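Local coordinates for protein 4'-phospho-dehydrooxetanocin synthase (Bacillus megaterium, PDB 5UL3) that catalyses the oxidative ring contraction of dAMP to an oxetane aldehyde in oxetanocin A biosynthesis, using cobalamin, a [4Fe-4S] cluster and S-adenosylmethionine, at residues R399-Y404 and K448-E453. Numbering follows the deposited sequence. Where two conformers were deposited one is given.
Sequences RADSVY and KGTTSE
A400 and D401 both face the methyl group of T450, though the first stands well back, A400 CB lying 4.5 Å from T450 CG2. Just ahead of A400, R399 touches the iron-sulfur cluster and turns its guanidinium side-on to D401: NE and NH1 both donate to OD2 from one face of the carboxylate, the salt bridge from NH1 being 3.0 Å long. R399 NH2 makes a salt bridge to E364 OE2. At D401 the carboxylate is swung between the backbone N and carbonyl carbon (chi1 49°); the D401 side chain crosses that of T450 at about a right angle, OD1 coming to 3.8 Å from CG2. Two waters carry the polar link between D401 and K448. One molecule donates to D401 OD1 and to K448 O, 2.8 Å from each; a second bonds K448 O at 2.9 Å and D401 OD2 only weakly. Through the two waters, D401 links the cluster-touching R399 to K448 O. Further on, Y404 packs on I457. The arrangement joins the loop after strand 393-398 to the N-terminal approach of helix 452-464, T451 being its N-cap, at the cluster end of the partial TIM barrel of a radical SAM enzyme.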
# COMPACT_ATOMS: atom_id res chain seq x y z
N ARG A 399 -5.85 -9.72 -9.03
CA ARG A 399 -7.15 -9.75 -9.69
C ARG A 399 -7.70 -11.17 -9.71
O ARG A 399 -6.95 -12.15 -9.74
CB ARG A 399 -7.06 -9.28 -11.16
CG ARG A 399 -6.14 -8.13 -11.45
CD ARG A 399 -6.34 -7.62 -12.90
NE ARG A 399 -6.18 -8.63 -13.94
CZ ARG A 399 -5.03 -8.90 -14.55
NH1 ARG A 399 -4.98 -9.83 -15.50
NH2 ARG A 399 -3.93 -8.23 -14.22
N ALA A 400 -9.03 -11.27 -9.76
CA ALA A 400 -9.65 -12.59 -9.87
C ALA A 400 -9.14 -13.35 -11.08
O ALA A 400 -8.92 -14.57 -11.01
CB ALA A 400 -11.16 -12.48 -9.91
N ASP A 401 -8.92 -12.66 -12.22
CA ASP A 401 -8.46 -13.37 -13.41
C ASP A 401 -6.96 -13.67 -13.38
O ASP A 401 -6.45 -14.26 -14.34
CB ASP A 401 -8.84 -12.60 -14.69
CG ASP A 401 -8.47 -11.12 -14.65
OD1 ASP A 401 -8.85 -10.41 -13.69
OD2 ASP A 401 -7.84 -10.66 -15.62
N SER A 402 -6.25 -13.27 -12.33
CA SER A 402 -4.92 -13.83 -12.10
C SER A 402 -4.99 -15.22 -11.48
O SER A 402 -3.96 -15.88 -11.35
CB SER A 402 -4.08 -12.92 -11.21
OG SER A 402 -3.85 -11.66 -11.81
N VAL A 403 -6.18 -15.65 -11.07
CA VAL A 403 -6.40 -17.00 -10.54
C VAL A 403 -7.03 -17.89 -11.60
O VAL A 403 -6.53 -18.98 -11.88
CB VAL A 403 -7.30 -16.95 -9.28
CG1 VAL A 403 -7.37 -18.33 -8.63
CG2 VAL A 403 -6.79 -15.91 -8.28
N TYR A 404 -8.13 -17.43 -12.18
CA TYR A 404 -8.96 -18.22 -13.08
C TYR A 404 -9.40 -17.35 -14.25
O TYR A 404 -9.99 -16.29 -14.06
CB TYR A 404 -10.18 -18.77 -12.32
CG TYR A 404 -11.27 -19.36 -13.19
CD1 TYR A 404 -11.02 -20.45 -14.02
CD2 TYR A 404 -12.56 -18.82 -13.18
CE1 TYR A 404 -12.03 -21.00 -14.81
CE2 TYR A 404 -13.57 -19.36 -13.97
CZ TYR A 404 -13.29 -20.46 -14.78
OH TYR A 404 -14.29 -21.00 -15.56
N LYS A 448 -13.96 -4.30 -14.97
CA LYS A 448 -13.20 -5.39 -14.35
C LYS A 448 -12.89 -6.52 -15.31
O LYS A 448 -11.92 -7.26 -15.09
CB LYS A 448 -13.95 -5.95 -13.13
CG LYS A 448 -14.11 -4.99 -11.95
CD LYS A 448 -12.76 -4.54 -11.37
CE LYS A 448 -11.90 -5.71 -10.95
NZ LYS A 448 -10.73 -5.24 -10.13
N GLY A 449 -13.69 -6.69 -16.37
CA GLY A 449 -13.44 -7.74 -17.34
C GLY A 449 -13.83 -9.13 -16.89
O GLY A 449 -13.62 -10.09 -17.65
N THR A 450 -14.41 -9.28 -15.71
CA THR A 450 -14.73 -10.56 -15.11
C THR A 450 -16.24 -10.79 -15.07
O THR A 450 -17.05 -9.87 -15.27
CB THR A 450 -14.16 -10.62 -13.68
OG1 THR A 450 -14.62 -9.48 -12.96
CG2 THR A 450 -12.64 -10.63 -13.70
N THR A 451 -16.62 -12.03 -14.78
CA THR A 451 -18.01 -12.34 -14.50
C THR A 451 -18.18 -12.73 -13.03
O THR A 451 -17.22 -13.06 -12.34
CB THR A 451 -18.54 -13.50 -15.37
OG1 THR A 451 -17.86 -14.71 -15.01
CG2 THR A 451 -18.31 -13.21 -16.85
N SER A 452 -19.44 -12.69 -12.59
CA SER A 452 -19.79 -13.14 -11.25
C SER A 452 -19.31 -14.56 -11.00
O SER A 452 -18.64 -14.84 -10.00
CB SER A 452 -21.31 -13.03 -11.06
OG SER A 452 -21.65 -13.25 -9.71
N GLU A 453 -19.65 -15.50 -11.90
CA GLU A 453 -19.26 -16.88 -11.66
C GLU A 453 -17.74 -17.04 -11.66
O GLU A 453 -17.20 -17.85 -10.90
CB GLU A 453 -19.90 -17.81 -12.70
CG GLU A 453 -19.87 -19.28 -12.29
CD GLU A 453 -20.83 -19.60 -11.14
OE1 GLU A 453 -21.82 -18.85 -10.96
OE2 GLU A 453 -20.60 -20.60 -10.42
O HOH W 1 -10.51 -9.14 -16.85
O HOH W 2 -10.12 -7.96 -13.04